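Local coordinates for protein blue-light receptor of the bluf-family (Rhodobacter sphaeroides, PDB 2BYC) that binds a flavin and probably serves as a blue-light photoreceptor of the BLUF family, coupling light absorption by the flavin to signalling, at residues L8-R13 with F50-E55; L43-V48 with V98-L103. One frame throughout, in Å; residues are numbered along the deposited sequence.

Contact 1. Residues L8-R13 with F50-E55. With FMN (flavin mononucleotide), chain C.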
ATOM      1  N   LEU A   8      -4.243   1.763  -7.034  1.00 11.65           N
ATOM      2  CA  LEU A   8      -5.351   1.225  -6.223  1.00 13.34           C
ATOM      3  C   LEU A   8      -4.997   1.234  -4.762  1.00 12.23           C
ATOM      4  O   LEU A   8      -3.880   0.916  -4.448  1.00 13.94           O
ATOM      5  CB  LEU A   8      -5.598  -0.237  -6.639  1.00 11.56           C
ATOM      6  CG  LEU A   8      -6.744  -1.081  -6.164  1.00 17.11           C
ATOM      7  CD1 LEU A   8      -6.776  -2.059  -7.315  1.00 25.80           C
ATOM      8  CD2 LEU A   8      -6.241  -1.838  -4.934  1.00 16.95           C
ATOM      9  N   THR A   9      -5.944   1.587  -3.893  1.00 12.15           N
ATOM     10  CA  THR A   9      -5.689   1.560  -2.455  1.00 12.07           C
ATOM     11  C   THR A   9      -6.863   0.797  -1.877  1.00 11.64           C
ATOM     12  O   THR A   9      -7.977   1.080  -2.264  1.00 10.46           O
ATOM     13  CB  THR A   9      -5.803   2.998  -1.890  1.00  9.72           C
ATOM     14  OG1 THR A   9      -4.712   3.743  -2.423  1.00 13.40           O
ATOM     15  CG2 THR A   9      -5.646   3.008  -0.439  1.00  5.30           C
ATOM     16  N   TYR A  10      -6.570  -0.166  -0.981  1.00 11.49           N
ATOM     17  CA  TYR A  10      -7.560  -0.961  -0.305  1.00 11.80           C
ATOM     18  C   TYR A  10      -7.189  -0.994   1.172  1.00 12.02           C
ATOM     19  O   TYR A  10      -6.094  -0.677   1.568  1.00 11.31           O
ATOM     20  CB  TYR A  10      -7.648  -2.402  -0.940  1.00 12.02           C
ATOM     21  CG  TYR A  10      -6.444  -3.216  -0.573  1.00 13.62           C
ATOM     22  CD1 TYR A  10      -6.324  -3.725   0.706  1.00 14.91           C
ATOM     23  CD2 TYR A  10      -5.439  -3.510  -1.511  1.00 11.78           C
ATOM     24  CE1 TYR A  10      -5.217  -4.427   1.073  1.00 18.49           C
ATOM     25  CE2 TYR A  10      -4.316  -4.242  -1.144  1.00 12.56           C
ATOM     26  CZ  TYR A  10      -4.239  -4.719   0.133  1.00 15.24           C
ATOM     27  OH  TYR A  10      -3.173  -5.429   0.593  1.00 18.46           O
ATOM     28  N   ARG A  11      -8.156  -1.329   1.988  1.00 14.98           N
ATOM     29  CA  ARG A  11      -7.998  -1.439   3.437  1.00 14.87           C
ATOM     30  C   ARG A  11      -8.413  -2.849   3.714  1.00 15.59           C
ATOM     31  O   ARG A  11      -9.345  -3.342   3.054  1.00 14.40           O
ATOM     32  CB  ARG A  11      -9.015  -0.512   4.095  1.00 16.08           C
ATOM     33  CG  ARG A  11      -8.818  -0.357   5.566  1.00 19.86           C
ATOM     34  CD  ARG A  11      -9.776   0.687   6.157  1.00 27.28           C
ATOM     35  NE  ARG A  11     -11.114   0.146   6.210  1.00 33.37           N
ATOM     36  CZ  ARG A  11     -11.705  -0.283   7.318  1.00 34.68           C
ATOM     37  NH1 ARG A  11     -11.080  -0.184   8.490  1.00 37.81           N
ATOM     38  NH2 ARG A  11     -12.935  -0.780   7.254  1.00 35.07           N
ATOM     39  N   SER A  12      -7.698  -3.518   4.629  1.00 15.56           N
ATOM     40  CA  SER A  12      -8.073  -4.871   5.106  1.00 16.46           C
ATOM     41  C   SER A  12      -7.826  -4.975   6.548  1.00 16.88           C
ATOM     42  O   SER A  12      -7.103  -4.161   7.108  1.00 16.99           O
ATOM     43  CB  SER A  12      -7.288  -5.976   4.420  1.00 15.23           C
ATOM     44  OG  SER A  12      -5.930  -5.867   4.683  1.00 14.08           O
ATOM     45  N   ARG A  13      -8.458  -5.975   7.164  1.00 18.02           N
ATOM     46  CA  ARG A  13      -8.166  -6.344   8.542  1.00 20.22           C
ATOM     47  C   ARG A  13      -7.055  -7.322   8.610  1.00 19.60           C
ATOM     48  O   ARG A  13      -7.072  -8.361   7.947  1.00 20.81           O
ATOM     49  CB  ARG A  13      -9.344  -7.072   9.166  1.00 20.19           C
ATOM     50  CG  ARG A  13     -10.246  -6.204   9.894  1.00 29.04           C
ATOM     51  CD  ARG A  13     -10.260  -6.550  11.380  1.00 37.27           C
ATOM     52  NE  ARG A  13     -10.766  -5.387  12.119  1.00 43.09           N
ATOM     53  CZ  ARG A  13     -10.693  -5.255  13.436  1.00 44.02           C
ATOM     54  NH1 ARG A  13     -10.123  -6.227  14.170  1.00 42.13           N
ATOM     55  NH2 ARG A  13     -11.150  -4.138  14.005  1.00 44.10           N
ATOM     56  N   PHE A  50      -4.489  -3.206   7.435  1.00 13.84           N
ATOM     57  CA  PHE A  50      -3.450  -2.766   6.438  1.00 12.40           C
ATOM     58  C   PHE A  50      -4.170  -1.821   5.545  1.00 12.90           C
ATOM     59  O   PHE A  50      -5.386  -1.978   5.291  1.00 12.78           O
ATOM     60  CB  PHE A  50      -3.143  -3.949   5.545  1.00 11.25           C
ATOM     61  CG  PHE A  50      -2.288  -5.013   6.163  1.00 14.53           C
ATOM     62  CD1 PHE A  50      -2.746  -6.338   6.279  1.00 16.40           C
ATOM     63  CD2 PHE A  50      -1.020  -4.731   6.620  1.00 15.91           C
ATOM     64  CE1 PHE A  50      -1.892  -7.351   6.810  1.00 13.15           C
ATOM     65  CE2 PHE A  50      -0.210  -5.722   7.163  1.00 17.81           C
ATOM     66  CZ  PHE A  50      -0.669  -7.049   7.231  1.00 14.02           C
ATOM     67  N   VAL A  51      -3.441  -0.807   5.081  1.00 12.16           N
ATOM     68  CA  VAL A  51      -3.898   0.032   3.965  1.00 13.13           C
ATOM     69  C   VAL A  51      -2.772  -0.130   2.972  1.00 11.34           C
ATOM     70  O   VAL A  51      -1.643   0.051   3.303  1.00  8.61           O
ATOM     71  CB  VAL A  51      -4.152   1.503   4.388  1.00 14.09           C
ATOM     72  CG1 VAL A  51      -4.468   2.326   3.177  1.00 12.05           C
ATOM     73  CG2 VAL A  51      -5.422   1.564   5.370  1.00 11.94           C
ATOM     74  N   GLN A  52      -3.108  -0.594   1.771  1.00 13.69           N
ATOM     75  CA  GLN A  52      -2.104  -0.780   0.729  1.00 12.61           C
ATOM     76  C   GLN A  52      -2.427   0.052  -0.510  1.00 12.65           C
ATOM     77  O   GLN A  52      -3.563   0.112  -0.917  1.00 12.63           O
ATOM     78  CB  GLN A  52      -1.868  -2.271   0.411  1.00 13.32           C
ATOM     79  CG  GLN A  52      -0.660  -2.385  -0.452  1.00 11.30           C
ATOM     80  CD  GLN A  52      -0.335  -3.800  -0.803  1.00 14.13           C
ATOM     81  OE1 GLN A  52      -1.206  -4.663  -0.940  1.00 13.77           O
ATOM     82  NE2 GLN A  52       0.928  -4.049  -0.954  1.00 15.25           N
ATOM     83  N   THR A  53      -1.407   0.733  -1.043  1.00 12.37           N
ATOM     84  CA  THR A  53      -1.512   1.443  -2.309  1.00 12.84           C
ATOM     85  C   THR A  53      -0.546   0.797  -3.265  1.00 12.15           C
ATOM     86  O   THR A  53       0.636   0.694  -2.919  1.00 12.57           O
ATOM     87  CB  THR A  53      -1.038   2.846  -2.133  1.00 13.85           C
ATOM     88  OG1 THR A  53      -1.988   3.543  -1.313  1.00 17.73           O
ATOM     89  CG2 THR A  53      -0.942   3.550  -3.510  1.00 15.52           C
ATOM     90  N   ILE A  54      -1.021   0.346  -4.421  1.00 10.84           N
ATOM     91  CA  ILE A  54      -0.096  -0.212  -5.439  1.00 12.64           C
ATOM     92  C   ILE A  54      -0.361   0.521  -6.679  1.00 11.12           C
ATOM     93  O   ILE A  54      -1.522   0.905  -6.940  1.00  9.45           O
ATOM     94  CB  ILE A  54      -0.412  -1.709  -5.742  1.00 14.64           C
ATOM     95  CG1 ILE A  54      -1.899  -1.848  -6.074  1.00 14.54           C
ATOM     96  CG2 ILE A  54       0.053  -2.618  -4.583  1.00 11.31           C
ATOM     97  CD1 ILE A  54      -2.375  -3.222  -6.346  1.00 13.07           C
ATOM     98  N   GLU A  55       0.687   0.791  -7.438  1.00 11.52           N
ATOM     99  CA  GLU A  55       0.482   1.621  -8.645  1.00 12.88           C
ATOM    100  C   GLU A  55       1.319   0.972  -9.723  1.00 11.95           C
ATOM    101  O   GLU A  55       2.333   0.388  -9.463  1.00 11.04           O
ATOM    102  CB  GLU A  55       0.903   3.037  -8.442  1.00 15.98           C
ATOM    103  CG  GLU A  55       2.262   3.161  -7.877  1.00 20.74           C
ATOM    104  CD  GLU A  55       2.542   4.557  -7.382  1.00 26.01           C
ATOM    105  OE1 GLU A  55       1.597   5.337  -7.275  1.00 26.11           O
ATOM    106  OE2 GLU A  55       3.714   4.862  -7.111  1.00 23.44           O
TER
HETATM  107  N1  FMN C1137       2.537  -9.820  -2.635  1.00 14.81           N
HETATM  108  C2  FMN C1137       3.148  -9.109  -3.645  1.00 15.02           C
HETATM  109  O2  FMN C1137       3.792  -9.714  -4.535  1.00 16.31           O
HETATM  110  N3  FMN C1137       3.076  -7.756  -3.698  1.00 11.79           N
HETATM  111  C4  FMN C1137       2.407  -7.137  -2.701  1.00 11.74           C
HETATM  112  O4  FMN C1137       2.279  -5.957  -2.763  1.00 15.02           O
HETATM  113  C4A FMN C1137       1.781  -7.838  -1.665  1.00 11.08           C
HETATM  114  N5  FMN C1137       1.103  -7.156  -0.669  1.00 12.75           N
HETATM  115  C5A FMN C1137       0.403  -7.848   0.330  1.00 14.51           C
HETATM  116  C6  FMN C1137      -0.307  -7.177   1.300  1.00 12.21           C
HETATM  117  C7  FMN C1137      -0.962  -7.835   2.352  1.00 12.14           C
HETATM  118  C7M FMN C1137      -1.868  -7.066   3.322  1.00 11.11           C
HETATM  119  C8  FMN C1137      -0.910  -9.213   2.383  1.00 13.47           C
HETATM  120  C8M FMN C1137      -1.645 -10.018   3.442  1.00 11.88           C
HETATM  121  C9  FMN C1137      -0.207  -9.908   1.402  1.00 12.89           C
HETATM  122  C9A FMN C1137       0.461  -9.206   0.353  1.00 14.00           C
HETATM  123  N10 FMN C1137       1.193  -9.892  -0.642  1.00 14.25           N
HETATM  124  C10 FMN C1137       1.830  -9.185  -1.656  1.00 14.66           C
HETATM  125  C1' FMN C1137       1.568 -11.328  -0.497  1.00 19.84           C
HETATM  126  C2' FMN C1137       0.845 -11.968  -1.659  1.00 26.05           C
HETATM  127  O2' FMN C1137      -0.424 -12.194  -1.114  1.00 24.88           O
HETATM  128  C3' FMN C1137       1.469 -13.258  -2.218  1.00 30.03           C
HETATM  129  O3' FMN C1137       1.253 -14.287  -1.304  1.00 34.64           O
HETATM  130  C4' FMN C1137       2.953 -13.221  -2.548  1.00 34.70           C
HETATM  131  O4' FMN C1137       3.278 -12.397  -3.687  1.00 35.95           O
HETATM  132  C5' FMN C1137       3.420 -14.639  -2.891  1.00 39.41           C
HETATM  133  O5' FMN C1137       4.133 -15.349  -1.876  1.00 42.74           O
HETATM  134  P   FMN C1137       4.882 -16.649  -2.442  1.00 42.58           P
HETATM  135  O1P FMN C1137       5.755 -17.313  -1.366  1.00 39.15           O
HETATM  136  O2P FMN C1137       3.748 -17.577  -2.860  1.00 39.08           O
HETATM  137  O3P FMN C1137       5.662 -16.083  -3.604  1.00 34.25           O
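Strands 8-13 and 50-55 run antiparallel at 164°, their axes 4.7 Å apart, and three hydrogen-bonded pairs (Leu8 with Ile54, Tyr10 with Gln52, Ser12 with Phe50) hold them in step through six backbone bonds. The side chains of those pairs share the face turned to the flavin, where helix 58-69 also packs. Tyr10 takes the crowded first torsion, CG between the backbone N and the carbonyl carbon (chi1 72°), which lays its ring alongside Gln52. The Gln52 chain is extended through CG, which carries the amide to the flavin; the last torsion turns it nearly perpendicular to the tyrosine ring (84°). Tyr10 OH donates to Gln52 OE1 over a short 2.6 Å, from above the carbonyl plane. Gln52 NE2 is shared between FMN N5 at 3.1 Å and FMN O4 at 3.0 Å. FMN C7M sits over one face of Phe50, offset toward the rim, 3.2 Å from Phe50 CD1. Ser12 OG meets the edge of that ring and is hydrogen-bonded to His74 ND1. On the reverse face the side chains of Thr9 and Thr53 lie side by side, with a hydrogen bond of 2.9 Å between Thr9 OG1 and the less surely placed Thr53 OG1. A phenylalanine in place of Tyr10 would remove the hydroxyl and would probably leave the Gln52 amide less firmly fixed. As modelled in this dark-state structure, the amide accepts from the phenol and donates to the flavin, consistent with the tyrosine-glutamine-flavin relay of BLUF domains; a change at the flavin could be passed into the sheet.

Contact 2. Residues L43-V48 with V98-L103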
ATOM      1  N   LEU A  43       2.673  -0.063   1.946  1.00 11.85           N
ATOM      2  CA  LEU A  43       1.788  -0.799   2.793  1.00 12.21           C
ATOM      3  C   LEU A  43       1.818  -0.235   4.174  1.00 11.17           C
ATOM      4  O   LEU A  43       2.884  -0.100   4.798  1.00 11.88           O
ATOM      5  CB  LEU A  43       2.318  -2.169   2.840  1.00 11.73           C
ATOM      6  CG  LEU A  43       1.685  -3.277   3.692  1.00 14.24           C
ATOM      7  CD1 LEU A  43       0.238  -3.484   3.320  1.00 11.13           C
ATOM      8  CD2 LEU A  43       2.514  -4.551   3.624  1.00 10.59           C
ATOM      9  N   LEU A  44       0.658   0.124   4.686  1.00  9.48           N
ATOM     10  CA  LEU A  44       0.605   0.743   5.996  1.00 11.45           C
ATOM     11  C   LEU A  44       0.095  -0.357   6.892  1.00 11.09           C
ATOM     12  O   LEU A  44      -0.853  -0.997   6.543  1.00  7.89           O
ATOM     13  CB  LEU A  44      -0.322   1.997   6.024  1.00 11.35           C
ATOM     14  CG  LEU A  44       0.029   3.137   5.061  1.00 13.84           C
ATOM     15  CD1 LEU A  44      -0.266   2.851   3.660  1.00 19.85           C
ATOM     16  CD2 LEU A  44      -0.842   4.256   5.334  1.00 14.99           C
ATOM     17  N   TYR A  45       0.698  -0.502   8.061  1.00 14.89           N
ATOM     18  CA  TYR A  45       0.326  -1.544   8.957  1.00 18.21           C
ATOM     19  C   TYR A  45       0.272  -0.909  10.368  1.00 19.00           C
ATOM     20  O   TYR A  45       1.245  -0.304  10.763  1.00 21.94           O
ATOM     21  CB  TYR A  45       1.282  -2.703   8.845  1.00 18.72           C
ATOM     22  CG  TYR A  45       1.165  -3.640  10.029  1.00 20.25           C
ATOM     23  CD1 TYR A  45       0.085  -4.512  10.164  1.00 21.13           C
ATOM     24  CD2 TYR A  45       2.132  -3.600  11.034  1.00 18.46           C
ATOM     25  CE1 TYR A  45      -0.022  -5.354  11.289  1.00 17.72           C
ATOM     26  CE2 TYR A  45       2.043  -4.411  12.122  1.00 19.43           C
ATOM     27  CZ  TYR A  45       0.982  -5.254  12.265  1.00 21.42           C
ATOM     28  OH  TYR A  45       0.973  -6.031  13.421  1.00 23.13           O
ATOM     29  N   ASN A  46      -0.853  -1.015  11.098  1.00 18.84           N
ATOM     30  CA  ASN A  46      -0.956  -0.328  12.440  1.00 19.18           C
ATOM     31  C   ASN A  46      -1.266  -1.343  13.480  1.00 20.34           C
ATOM     32  O   ASN A  46      -1.534  -0.987  14.623  1.00 20.43           O
ATOM     33  CB  ASN A  46      -2.078   0.713  12.440  1.00 18.74           C
ATOM     34  CG  ASN A  46      -3.478   0.086  12.289  1.00 17.20           C
ATOM     35  OD1 ASN A  46      -4.478   0.749  12.383  1.00 23.42           O
ATOM     36  ND2 ASN A  46      -3.525  -1.154  12.042  1.00  9.92           N
ATOM     37  N   GLY A  47      -1.202  -2.605  13.088  1.00 20.95           N
ATOM     38  CA  GLY A  47      -1.460  -3.680  14.010  1.00 20.73           C
ATOM     39  C   GLY A  47      -2.871  -4.232  13.900  1.00 22.03           C
ATOM     40  O   GLY A  47      -3.137  -5.303  14.405  1.00 22.50           O
ATOM     41  N   VAL A  48      -3.769  -3.510  13.251  1.00 20.06           N
ATOM     42  CA  VAL A  48      -5.169  -3.957  13.173  1.00 20.16           C
ATOM     43  C   VAL A  48      -5.678  -4.054  11.752  1.00 18.58           C
ATOM     44  O   VAL A  48      -6.459  -4.931  11.434  1.00 19.54           O
ATOM     45  CB  VAL A  48      -6.070  -2.983  13.967  1.00 18.90           C
ATOM     46  CG1 VAL A  48      -7.530  -3.398  14.011  1.00 19.37           C
ATOM     47  CG2 VAL A  48      -5.513  -2.834  15.396  1.00 21.60           C
ATOM     48  N   VAL A  98       5.133   0.752   5.978  1.00 17.26           N
ATOM     49  CA  VAL A  98       5.078   1.860   6.892  1.00 18.03           C
ATOM     50  C   VAL A  98       4.352   1.325   8.154  1.00 17.47           C
ATOM     51  O   VAL A  98       3.145   1.176   8.159  1.00 17.20           O
ATOM     52  CB  VAL A  98       4.330   3.073   6.323  1.00 19.54           C
ATOM     53  CG1 VAL A  98       4.330   4.136   7.354  1.00 17.93           C
ATOM     54  CG2 VAL A  98       5.047   3.640   5.091  1.00 17.65           C
ATOM     55  N   SER A  99       5.094   1.017   9.198  1.00 18.29           N
ATOM     56  CA  SER A  99       4.503   0.355  10.380  1.00 21.31           C
ATOM     57  C   SER A  99       3.942   1.337  11.396  1.00 21.67           C
ATOM     58  O   SER A  99       3.831   2.490  11.138  1.00 20.63           O
ATOM     59  CB  SER A  99       5.553  -0.549  11.044  1.00 22.33           C
ATOM     60  OG  SER A  99       6.532   0.346  11.549  1.00 27.21           O
ATOM     61  N   ARG A 100       3.516   0.821  12.546  1.00 23.87           N
ATOM     62  CA  ARG A 100       2.840   1.646  13.559  1.00 26.11           C
ATOM     63  C   ARG A 100       3.642   2.877  13.946  1.00 25.35           C
ATOM     64  O   ARG A 100       3.137   3.977  13.820  1.00 24.84           O
ATOM     65  CB  ARG A 100       2.584   0.817  14.819  1.00 26.17           C
ATOM     66  CG  ARG A 100       1.413   1.246  15.707  1.00 29.56           C
ATOM     67  CD  ARG A 100       1.236   0.211  16.819  1.00 31.12           C
ATOM     68  NE  ARG A 100       1.018  -1.111  16.192  1.00 41.69           N
ATOM     69  CZ  ARG A 100       1.832  -2.170  16.266  1.00 44.69           C
ATOM     70  NH1 ARG A 100       2.940  -2.153  17.006  1.00 48.53           N
ATOM     71  NH2 ARG A 100       1.518  -3.285  15.626  1.00 47.82           N
ATOM     72  N   LYS A 101       4.878   2.681  14.432  1.00 26.84           N
ATOM     73  CA  LYS A 101       5.746   3.799  14.877  1.00 26.59           C
ATOM     74  C   LYS A 101       5.867   4.898  13.850  1.00 25.62           C
ATOM     75  O   LYS A 101       5.609   6.030  14.158  1.00 25.84           O
ATOM     76  CB  LYS A 101       7.167   3.378  15.280  1.00 27.40           C
ATOM     77  CG  LYS A 101       7.971   4.608  15.820  1.00 28.49           C
ATOM     78  CD  LYS A 101       9.307   4.249  16.500  1.00 27.60           C
ATOM     79  CE  LYS A 101       9.787   5.405  17.392  1.00 28.81           C
ATOM     80  NZ  LYS A 101      11.029   5.132  18.308  1.00 31.49           N
ATOM     81  N   GLU A 102       6.271   4.597  12.636  1.00 25.64           N
ATOM     82  CA  GLU A 102       6.461   5.678  11.671  1.00 26.04           C
ATOM     83  C   GLU A 102       5.166   6.322  11.218  1.00 25.16           C
ATOM     84  O   GLU A 102       5.135   7.463  10.834  1.00 24.63           O
ATOM     85  CB  GLU A 102       7.204   5.156  10.441  1.00 26.52           C
ATOM     86  CG  GLU A 102       7.660   6.203   9.442  1.00 27.86           C
ATOM     87  CD  GLU A 102       8.323   5.561   8.209  1.00 28.53           C
ATOM     88  OE1 GLU A 102       8.031   4.371   7.928  1.00 31.83           O
ATOM     89  OE2 GLU A 102       9.120   6.235   7.502  1.00 32.79           O
ATOM     90  N   LEU A 103       4.078   5.580  11.223  1.00 24.97           N
ATOM     91  CA  LEU A 103       2.822   6.223  10.848  1.00 26.01           C
ATOM     92  C   LEU A 103       2.431   7.183  11.973  1.00 26.17           C
ATOM     93  O   LEU A 103       1.875   8.221  11.712  1.00 25.38           O
ATOM     94  CB  LEU A 103       1.717   5.190  10.677  1.00 25.89           C
ATOM     95  CG  LEU A 103       0.308   5.534  10.223  1.00 25.82           C
ATOM     96  CD1 LEU A 103       0.373   6.194   8.894  1.00 29.25           C
ATOM     97  CD2 LEU A 103      -0.521   4.246  10.133  1.00 25.84           C
TER
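Where strand 40-45 ends, its last residues pair in parallel with Val98, and the chain beyond Val98 turns into helix 100-106 beside the loop at Asn46 and Gly47. Two backbone bonds set the pairing: Val98 N donates to Leu43 O at 2.7 Å, nearly along the C=O axis, and Val98 O accepts Tyr45 N at 3.0 Å. Arg100 makes the largest single contribution. Its CG stands anti to the backbone N, and a bend at chi3 (-57°) brings the guanidinium edge-on to the loop. NE then donates to Asn46 O at 3.0 Å; the bond is straight at hydrogen, 167°, and the carbonyl oxygen lies in the guanidinium plane, yet the donor stands well above the carbonyl plane. NH2 reaches Gly47 CA at 3.4 Å and passes Tyr45 OH at 3.6 Å. A side chain at Gly47 would clash with this nitrogen, and the backbone angles there call for glycine in any case. Tyr45, CG anti to its backbone N, lies alongside Arg100, the ring and guanidinium planes 66° apart; the backbone N of Gly47 sits over the centre of one ring face. On the inner side, Leu44 has CG anti to the carbonyl carbon, bringing CG loosely beside Val98 CB and CD2 to 4.2 Å from Leu103 CD1, while Leu124 of helix 120-131 packs on both leucines. The contact thus has two characters: an apolar interior joining the end of strand 40-45 to helices 100-106 and 120-131, and a more exposed side where a probably cationic guanidinium holds a loop carbonyl through one bond to the first turn of the helix.

Overall arrangement
From the N terminus, strand 5-14 comes first; the chain then passes through helix 19-37 and strand 40-45 before strand 49-55 returns to close contact 1, a loop of 36 residues between its segments. Contact 2 opens within that loop, at 43-48, and closes only at 98-103, after helix 58-69 and strand 77-84, so the two contacts cross. Strands 40-45 and 49-55 are joined by a short turn and are antiparallel neighbours, which makes the contacts adjoin: Val51 O probably accepts a hydrogen bond from Leu44 N, and the rings of Phe50 and Tyr45 meet. Together they tie the flavin-facing centre of the sheet to its edge at 96-98 and to helix 100-106.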